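Local coordinates for MIP07328p (Drosophila melanogaster, PDB 6FKK), which probably acts as a chemorepellent axon guidance cue that signals between cells by binding semaphorin receptors, here represented by its extracellular sema and PSI domains, at residues A[189-194]-A[248-253]; A[210-215]-A[269-274]. All blocks are in the same frame, centred on the assembly; numbering follows the deposited sequence.

Interaction 1 (A[189-194]-A[248-253])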
ATOM      1  N   LEU A 189     -11.173 -20.139  -9.395  1.00 73.46           N
ATOM      2  CA  LEU A 189      -9.876 -19.529  -9.650  1.00 67.37           C
ATOM      3  C   LEU A 189      -9.931 -18.403 -10.675  1.00 64.75           C
ATOM      4  O   LEU A 189      -8.927 -17.706 -10.854  1.00 59.52           O
ATOM      5  CB  LEU A 189      -8.880 -20.598 -10.108  1.00 64.30           C
ATOM      6  CG  LEU A 189      -8.675 -21.759  -9.132  1.00 56.26           C
ATOM      7  CD1 LEU A 189      -7.725 -22.788  -9.716  1.00 49.93           C
ATOM      8  CD2 LEU A 189      -8.162 -21.255  -7.792  1.00 66.34           C
ATOM      9  N   LYS A 190     -11.067 -18.206 -11.348  1.00 64.65           N
ATOM     10  CA  LYS A 190     -11.176 -17.093 -12.286  1.00 43.39           C
ATOM     11  C   LYS A 190     -11.242 -15.760 -11.549  1.00 49.89           C
ATOM     12  O   LYS A 190     -10.704 -14.754 -12.027  1.00 57.34           O
ATOM     13  CB  LYS A 190     -12.398 -17.276 -13.189  1.00 62.81           C
ATOM     14  CG  LYS A 190     -12.184 -18.274 -14.319  1.00 80.46           C
ATOM     15  CD  LYS A 190     -13.355 -18.299 -15.291  1.00 91.50           C
ATOM     16  CE  LYS A 190     -14.597 -18.894 -14.652  1.00 94.23           C
ATOM     17  NZ  LYS A 190     -15.694 -19.065 -15.643  1.00 93.78           N
ATOM     18  N   GLN A 191     -11.890 -15.735 -10.384  1.00 57.18           N
ATOM     19  CA  GLN A 191     -11.956 -14.507  -9.596  1.00 52.17           C
ATOM     20  C   GLN A 191     -10.705 -14.323  -8.747  1.00 55.70           C
ATOM     21  O   GLN A 191     -10.116 -13.237  -8.724  1.00 55.29           O
ATOM     22  CB  GLN A 191     -13.207 -14.512  -8.714  1.00 54.17           C
ATOM     23  CG  GLN A 191     -14.507 -14.306  -9.475  1.00 60.30           C
ATOM     24  CD  GLN A 191     -15.693 -14.084  -8.555  1.00 56.25           C
ATOM     25  OE1 GLN A 191     -15.707 -14.553  -7.417  1.00 47.94           O
ATOM     26  NE2 GLN A 191     -16.692 -13.358  -9.042  1.00 74.04           N
ATOM     27  N   LEU A 192     -10.284 -15.372  -8.043  1.00 55.79           N
ATOM     28  CA  LEU A 192      -9.117 -15.307  -7.172  1.00 45.22           C
ATOM     29  C   LEU A 192      -8.344 -16.612  -7.282  1.00 46.43           C
ATOM     30  O   LEU A 192      -8.935 -17.691  -7.203  1.00 67.80           O
ATOM     31  CB  LEU A 192      -9.528 -15.051  -5.718  1.00 43.06           C
ATOM     32  CG  LEU A 192     -10.122 -13.675  -5.414  1.00 37.71           C
ATOM     33  CD1 LEU A 192     -10.693 -13.634  -4.007  1.00 38.29           C
ATOM     34  CD2 LEU A 192      -9.062 -12.607  -5.590  1.00 36.19           C
ATOM     35  N   ASN A 193      -7.025 -16.508  -7.456  1.00 66.09           N
ATOM     36  CA  ASN A 193      -6.146 -17.664  -7.652  1.00 62.60           C
ATOM     37  C   ASN A 193      -4.940 -17.514  -6.726  1.00 58.23           C
ATOM     38  O   ASN A 193      -3.915 -16.954  -7.125  1.00 56.70           O
ATOM     39  CB  ASN A 193      -5.723 -17.777  -9.115  1.00 65.43           C
ATOM     40  CG  ASN A 193      -5.163 -19.142  -9.459  1.00 66.30           C
ATOM     41  OD1 ASN A 193      -4.715 -19.884  -8.586  1.00 59.69           O
ATOM     42  ND2 ASN A 193      -5.187 -19.481 -10.744  1.00 69.81           N
ATOM     43  N   GLN A 194      -5.064 -18.031  -5.507  1.00 61.04           N
ATOM     44  CA  GLN A 194      -4.029 -17.934  -4.482  1.00 60.52           C
ATOM     45  C   GLN A 194      -3.509 -16.504  -4.310  1.00 50.12           C
ATOM     46  O   GLN A 194      -2.309 -16.250  -4.483  1.00 79.11           O
ATOM     47  CB  GLN A 194      -2.882 -18.887  -4.784  1.00 52.59           C
ATOM     48  CG  GLN A 194      -3.302 -20.334  -4.973  1.00 64.09           C
ATOM     49  CD  GLN A 194      -2.118 -21.279  -5.041  1.00 73.24           C
ATOM     50  OE1 GLN A 194      -1.086 -21.045  -4.412  1.00 79.90           O
ATOM     51  NE2 GLN A 194      -2.261 -22.355  -5.809  1.00 48.46           N
ATOM     52  N   THR A 248     -22.164  -9.001  -7.584  1.00 44.53           N
ATOM     53  CA  THR A 248     -22.565  -8.799  -8.969  1.00 57.26           C
ATOM     54  C   THR A 248     -21.757  -7.694  -9.630  1.00 58.01           C
ATOM     55  O   THR A 248     -22.083  -7.277 -10.746  1.00 55.23           O
ATOM     56  CB  THR A 248     -24.057  -8.476  -9.057  1.00 56.31           C
ATOM     57  OG1 THR A 248     -24.330  -7.274  -8.327  1.00 52.71           O
ATOM     58  CG2 THR A 248     -24.875  -9.613  -8.475  1.00 48.56           C
ATOM     59  N   SER A 249     -20.703  -7.217  -8.966  1.00 56.37           N
ATOM     60  CA  SER A 249     -19.919  -6.099  -9.474  1.00 40.51           C
ATOM     61  C   SER A 249     -18.420  -6.332  -9.331  1.00 41.39           C
ATOM     62  O   SER A 249     -17.651  -5.365  -9.348  1.00 64.90           O
ATOM     63  CB  SER A 249     -20.303  -4.805  -8.752  1.00 72.61           C
ATOM     64  OG  SER A 249     -20.004  -4.897  -7.371  1.00 40.30           O
ATOM     65  N   PHE A 250     -17.982  -7.580  -9.182  1.00 51.59           N
ATOM     66  CA  PHE A 250     -16.563  -7.864  -9.006  1.00 50.78           C
ATOM     67  C   PHE A 250     -15.866  -7.881 -10.360  1.00 57.03           C
ATOM     68  O   PHE A 250     -16.166  -8.727 -11.211  1.00 74.95           O
ATOM     69  CB  PHE A 250     -16.359  -9.193  -8.283  1.00 46.60           C
ATOM     70  CG  PHE A 250     -14.912  -9.535  -8.044  1.00 49.68           C
ATOM     71  CD1 PHE A 250     -14.239  -9.028  -6.944  1.00 49.39           C
ATOM     72  CD2 PHE A 250     -14.226 -10.362  -8.917  1.00 61.26           C
ATOM     73  CE1 PHE A 250     -12.909  -9.340  -6.720  1.00 35.59           C
ATOM     74  CE2 PHE A 250     -12.896 -10.677  -8.699  1.00 49.35           C
ATOM     75  CZ  PHE A 250     -12.238 -10.165  -7.597  1.00 35.67           C
ATOM     76  N   LEU A 251     -14.937  -6.949 -10.553  1.00 47.15           N
ATOM     77  CA  LEU A 251     -14.091  -6.896 -11.735  1.00 35.83           C
ATOM     78  C   LEU A 251     -12.653  -6.670 -11.293  1.00 58.42           C
ATOM     79  O   LEU A 251     -12.396  -6.127 -10.216  1.00 59.31           O
ATOM     80  CB  LEU A 251     -14.524  -5.784 -12.697  1.00 36.10           C
ATOM     81  CG  LEU A 251     -15.922  -5.893 -13.301  1.00 45.80           C
ATOM     82  CD1 LEU A 251     -16.247  -4.648 -14.107  1.00 44.00           C
ATOM     83  CD2 LEU A 251     -16.018  -7.131 -14.170  1.00 56.72           C
ATOM     84  N   LYS A 252     -11.711  -7.094 -12.135  1.00 42.47           N
ATOM     85  CA  LYS A 252     -10.298  -6.882 -11.854  1.00 35.05           C
ATOM     86  C   LYS A 252      -9.548  -6.629 -13.152  1.00 49.91           C
ATOM     87  O   LYS A 252      -9.962  -7.061 -14.231  1.00 61.44           O
ATOM     88  CB  LYS A 252      -9.671  -8.067 -11.110  1.00 35.23           C
ATOM     89  CG  LYS A 252      -9.735  -9.395 -11.846  1.00 34.83           C
ATOM     90  CD  LYS A 252      -9.084 -10.494 -11.019  1.00 48.09           C
ATOM     91  CE  LYS A 252      -9.144 -11.842 -11.718  1.00 54.42           C
ATOM     92  NZ  LYS A 252      -8.523 -12.919 -10.897  1.00 36.98           N
ATOM     93  N   ALA A 253      -8.430  -5.918 -13.030  1.00 48.17           N
ATOM     94  CA  ALA A 253      -7.568  -5.606 -14.158  1.00 48.47           C
ATOM     95  C   ALA A 253      -6.120  -5.756 -13.724  1.00 45.01           C
ATOM     96  O   ALA A 253      -5.790  -5.600 -12.545  1.00 39.79           O
ATOM     97  CB  ALA A 253      -7.819  -4.190 -14.687  1.00 36.51           C
TER

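Interaction 2 (A[210-215]-A[269-274])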
ATOM      1  N   PHE A 210      -5.971  -4.331  -3.983  1.00 30.34           N
ATOM      2  CA  PHE A 210      -4.717  -4.542  -4.690  1.00 29.89           C
ATOM      3  C   PHE A 210      -4.059  -5.809  -4.165  1.00 41.78           C
ATOM      4  O   PHE A 210      -3.920  -5.981  -2.949  1.00 54.33           O
ATOM      5  CB  PHE A 210      -3.784  -3.340  -4.526  1.00 29.40           C
ATOM      6  CG  PHE A 210      -4.323  -2.071  -5.127  1.00 46.84           C
ATOM      7  CD1 PHE A 210      -5.211  -1.277  -4.421  1.00 41.17           C
ATOM      8  CD2 PHE A 210      -3.950  -1.680  -6.403  1.00 46.57           C
ATOM      9  CE1 PHE A 210      -5.712  -0.113  -4.972  1.00 50.17           C
ATOM     10  CE2 PHE A 210      -4.447  -0.517  -6.959  1.00 38.99           C
ATOM     11  CZ  PHE A 210      -5.329   0.268  -6.242  1.00 52.53           C
ATOM     12  N   PHE A 211      -3.658  -6.690  -5.079  1.00 30.92           N
ATOM     13  CA  PHE A 211      -3.113  -7.984  -4.694  1.00 31.35           C
ATOM     14  C   PHE A 211      -2.350  -8.577  -5.870  1.00 39.16           C
ATOM     15  O   PHE A 211      -2.445  -8.104  -7.004  1.00 45.20           O
ATOM     16  CB  PHE A 211      -4.219  -8.940  -4.234  1.00 35.96           C
ATOM     17  CG  PHE A 211      -5.227  -9.264  -5.303  1.00 41.64           C
ATOM     18  CD1 PHE A 211      -6.315  -8.433  -5.524  1.00 32.01           C
ATOM     19  CD2 PHE A 211      -5.092 -10.404  -6.081  1.00 47.25           C
ATOM     20  CE1 PHE A 211      -7.244  -8.729  -6.504  1.00 32.82           C
ATOM     21  CE2 PHE A 211      -6.017 -10.706  -7.063  1.00 33.50           C
ATOM     22  CZ  PHE A 211      -7.096  -9.867  -7.274  1.00 45.37           C
ATOM     23  N   ARG A 212      -1.587  -9.626  -5.574  1.00 51.22           N
ATOM     24  CA  ARG A 212      -0.915 -10.434  -6.577  1.00 44.60           C
ATOM     25  C   ARG A 212      -1.473 -11.849  -6.518  1.00 48.42           C
ATOM     26  O   ARG A 212      -1.855 -12.334  -5.448  1.00 59.50           O
ATOM     27  CB  ARG A 212       0.603 -10.449  -6.363  1.00 33.36           C
ATOM     28  CG  ARG A 212       1.030 -10.951  -4.996  1.00 33.97           C
ATOM     29  CD  ARG A 212       2.537 -10.839  -4.809  1.00 45.50           C
ATOM     30  NE  ARG A 212       2.970 -11.359  -3.514  1.00 53.16           N
ATOM     31  CZ  ARG A 212       3.045 -10.631  -2.404  1.00 53.40           C
ATOM     32  NH1 ARG A 212       2.716  -9.346  -2.433  1.00 45.12           N
ATOM     33  NH2 ARG A 212       3.448 -11.184  -1.268  1.00 47.64           N
ATOM     34  N   GLU A 213      -1.533 -12.505  -7.672  1.00 46.62           N
ATOM     35  CA  GLU A 213      -2.159 -13.817  -7.755  1.00 36.37           C
ATOM     36  C   GLU A 213      -1.572 -14.579  -8.934  1.00 38.84           C
ATOM     37  O   GLU A 213      -0.882 -14.013  -9.785  1.00 42.98           O
ATOM     38  CB  GLU A 213      -3.680 -13.701  -7.900  1.00 48.54           C
ATOM     39  CG  GLU A 213      -4.120 -13.094  -9.222  1.00 35.84           C
ATOM     40  CD  GLU A 213      -5.601 -13.282  -9.491  1.00 67.97           C
ATOM     41  OE1 GLU A 213      -6.133 -12.603 -10.395  1.00 67.08           O
ATOM     42  OE2 GLU A 213      -6.232 -14.112  -8.801  1.00 72.88           O
ATOM     43  N   LEU A 214      -1.866 -15.876  -8.971  1.00 48.69           N
ATOM     44  CA  LEU A 214      -1.478 -16.706 -10.099  1.00 48.02           C
ATOM     45  C   LEU A 214      -2.289 -16.336 -11.334  1.00 53.62           C
ATOM     46  O   LEU A 214      -3.408 -15.823 -11.242  1.00 60.50           O
ATOM     47  CB  LEU A 214      -1.670 -18.186  -9.770  1.00 64.31           C
ATOM     48  CG  LEU A 214      -0.818 -18.729  -8.621  1.00 61.28           C
ATOM     49  CD1 LEU A 214      -1.120 -20.202  -8.376  1.00 45.40           C
ATOM     50  CD2 LEU A 214       0.664 -18.515  -8.899  1.00 43.43           C
ATOM     51  N   SER A 215      -1.715 -16.606 -12.501  1.00 59.96           N
ATOM     52  CA  SER A 215      -2.285 -16.173 -13.767  1.00 81.61           C
ATOM     53  C   SER A 215      -2.942 -17.342 -14.485  1.00 97.97           C
ATOM     54  O   SER A 215      -2.364 -18.430 -14.577  1.00117.85           O
ATOM     55  CB  SER A 215      -1.215 -15.556 -14.665  1.00 98.95           C
ATOM     56  OG  SER A 215      -1.756 -15.237 -15.935  1.00111.62           O
ATOM     57  N   GLU A 269       5.120  -8.532  -9.375  1.00 42.92           N
ATOM     58  CA  GLU A 269       4.698  -8.896  -8.023  1.00 37.05           C
ATOM     59  C   GLU A 269       4.638  -7.641  -7.157  1.00 44.91           C
ATOM     60  O   GLU A 269       5.663  -7.181  -6.643  1.00 48.76           O
ATOM     61  CB  GLU A 269       5.633  -9.944  -7.426  1.00 47.86           C
ATOM     62  CG  GLU A 269       5.597 -11.278  -8.156  1.00 60.77           C
ATOM     63  CD  GLU A 269       6.344 -12.372  -7.420  1.00 90.60           C
ATOM     64  OE1 GLU A 269       7.097 -12.050  -6.475  1.00101.35           O
ATOM     65  OE2 GLU A 269       6.176 -13.554  -7.784  1.00 98.82           O
ATOM     66  N   ILE A 270       3.432  -7.097  -6.991  1.00 35.50           N
ATOM     67  CA  ILE A 270       3.247  -5.925  -6.145  1.00 34.68           C
ATOM     68  C   ILE A 270       3.495  -6.304  -4.690  1.00 40.84           C
ATOM     69  O   ILE A 270       3.238  -7.438  -4.262  1.00 51.81           O
ATOM     70  CB  ILE A 270       1.840  -5.336  -6.352  1.00 30.20           C
ATOM     71  CG1 ILE A 270       1.734  -3.947  -5.724  1.00 40.43           C
ATOM     72  CG2 ILE A 270       0.777  -6.261  -5.783  1.00 30.45           C
ATOM     73  CD1 ILE A 270       0.480  -3.207  -6.129  1.00 29.09           C
ATOM     74  N   GLN A 271       4.015  -5.350  -3.918  1.00 45.51           N
ATOM     75  CA  GLN A 271       4.445  -5.639  -2.556  1.00 44.89           C
ATOM     76  C   GLN A 271       3.810  -4.689  -1.548  1.00 45.59           C
ATOM     77  O   GLN A 271       3.575  -5.071  -0.397  1.00 59.90           O
ATOM     78  CB  GLN A 271       5.970  -5.568  -2.452  1.00 41.84           C
ATOM     79  CG  GLN A 271       6.705  -6.610  -3.280  1.00 45.88           C
ATOM     80  CD  GLN A 271       6.500  -8.018  -2.758  1.00 50.79           C
ATOM     81  OE1 GLN A 271       6.362  -8.230  -1.553  1.00 46.28           O
ATOM     82  NE2 GLN A 271       6.473  -8.988  -3.665  1.00 62.27           N
ATOM     83  N   ALA A 272       3.533  -3.457  -1.967  1.00 43.95           N
ATOM     84  CA  ALA A 272       2.963  -2.455  -1.077  1.00 35.71           C
ATOM     85  C   ALA A 272       2.365  -1.327  -1.902  1.00 40.96           C
ATOM     86  O   ALA A 272       2.779  -1.084  -3.038  1.00 51.98           O
ATOM     87  CB  ALA A 272       4.011  -1.895  -0.110  1.00 39.03           C
ATOM     88  N   ILE A 273       1.385  -0.639  -1.313  1.00 41.74           N
ATOM     89  CA  ILE A 273       0.793   0.549  -1.908  1.00 49.57           C
ATOM     90  C   ILE A 273       0.692   1.632  -0.843  1.00 49.27           C
ATOM     91  O   ILE A 273       0.740   1.368   0.360  1.00 54.50           O
ATOM     92  CB  ILE A 273      -0.599   0.284  -2.522  1.00 40.46           C
ATOM     93  CG1 ILE A 273      -1.608  -0.076  -1.427  1.00 43.33           C
ATOM     94  CG2 ILE A 273      -0.526  -0.805  -3.580  1.00 33.70           C
ATOM     95  CD1 ILE A 273      -3.042  -0.103  -1.907  1.00 31.89           C
ATOM     96  N   SER A 274       0.560   2.857  -1.307  1.00 40.26           N
ATOM     97  CA  SER A 274       0.340   4.022  -0.472  1.00 48.52           C
ATOM     98  C   SER A 274      -1.120   4.439  -0.539  1.00 49.71           C
ATOM     99  O   SER A 274      -1.859   4.005  -1.428  1.00 71.63           O
ATOM    100  CB  SER A 274       1.232   5.178  -0.935  1.00 47.84           C
ATOM    101  OG  SER A 274       0.816   5.654  -2.204  1.00 41.03           O
TER

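Interaction 1 (A[189-194]-A[248-253])
Phe-250, just before strand 251-259, and Lys-252, within it, both point toward the turn at 189-194, while Leu-251 between them points away. Lys-252 leaves its backbone in the crowded position, CG between N and carbonyl carbon (chi1 60°), then runs fully extended so that NZ arrives at two successive carbonyls. It bonds to Gln-191 O at 2.7 Å and to Lys-190 O at 3.1 Å, in both cases from above the carbonyl plane. The helix-like phi/psi of 189-191, without regular helix bonds, brings these two oxygens within reach of one ammonium, and Glu-213 supplies the third oxygen that grips this buried charge.

Two residues earlier, the Phe-250 ring, with CG anti to the backbone N, presents CE2 to Gln-191 CB at 3.8 Å. Gln-191 O lies at the ring edge, near its plane. The extended Gln-191 chain crosses the ring obliquely, its amide plane turned 54° from it; OE1 is held by Glu-185 N. Leu-192 CD2 approaches CZ more loosely, at 4.5 Å. A lysine thus ties the connection into strand 196-203 to strand 251-259, within the seven-bladed beta-propeller fold of sema domains.

Interaction 2 (A[210-215]-A[269-274])
This is a side-chain contact between two strands that are not paired with each other, 206-214 and 265-279, inside the seven-bladed beta-propeller characteristic of the sema domain. Strand 206-214 pairs with 196-203 and 225-233, whereas 265-279 pairs with 251-259 and 282-290, which is consistent with a meeting of neighbouring propeller blades. The strand pieces 210-214 and 269-273 run roughly antiparallel, at 149°, with their axes 6.4 Å apart at closest approach.

An apolar part and a polar part share the interface. In the apolar part, Phe-210 and Ile-273 both point toward the opposing segment and cross at about a right angle, so that the Ile-273 CD1 methyl ends 3.5 Å from Phe-210 CD1. Val-198 and Ile-285 also touch the Phe-210 side chain, extending the hydrophobic layer into strands 196-203 and 282-290. Ile-270 adds its CG2 methyl, which lies 3.9 Å from the backbone carbon C of Phe-211; the Phe-211 side chain leaves the backbone away from 269-274.

Arg-212 carries the polar part. Its CG takes the crowded position between N and carbonyl carbon, and the chain then stretches straight to NE, passing Glu-269 CB with CD. A turn at the last torsion (-89°) swings the guanidinium edge toward Ile-270 O, which lies near the guanidinium plane. Arg-212 NE and Glu-269 OE1 are 5.1 Å apart and not in contact, although the carboxylate would probably help to favour the positive charge. Asp-196 supplies a further, long and weak ion pair to NH2. The amide of Gln-271, bent back at chi2, covers one guanidinium face with its plane tilted by 27°, and NE2 sits 3.9 Å above the guanidinium centre. At the edge, NH1 of Arg-212 makes a weak hydrogen bond of 2.7 Å to Ile-270 O.

The two contacts lie about 14 Å apart, centre to centre, and their segments alternate along the chain: 189-194, 210-215, 248-253, 269-274. Interaction 1 is the more peripheral, some 20 Å from the chain centre against 9 Å for interaction 2. Strands 251-259 and 265-279, which follow each other in sequence, are also neighbours in one sheet. Glu-213 joins the sites directly: OE1 forms a salt bridge with Lys-252 NZ (2.5 Å), and OE2 probably accepts a hydrogen bond from Asn-193 N (2.9 Å). Arg-228 also bridges to OE1. One buried carboxylate therefore connects strand 206-214 with both segments of interaction 1 within the sema domain.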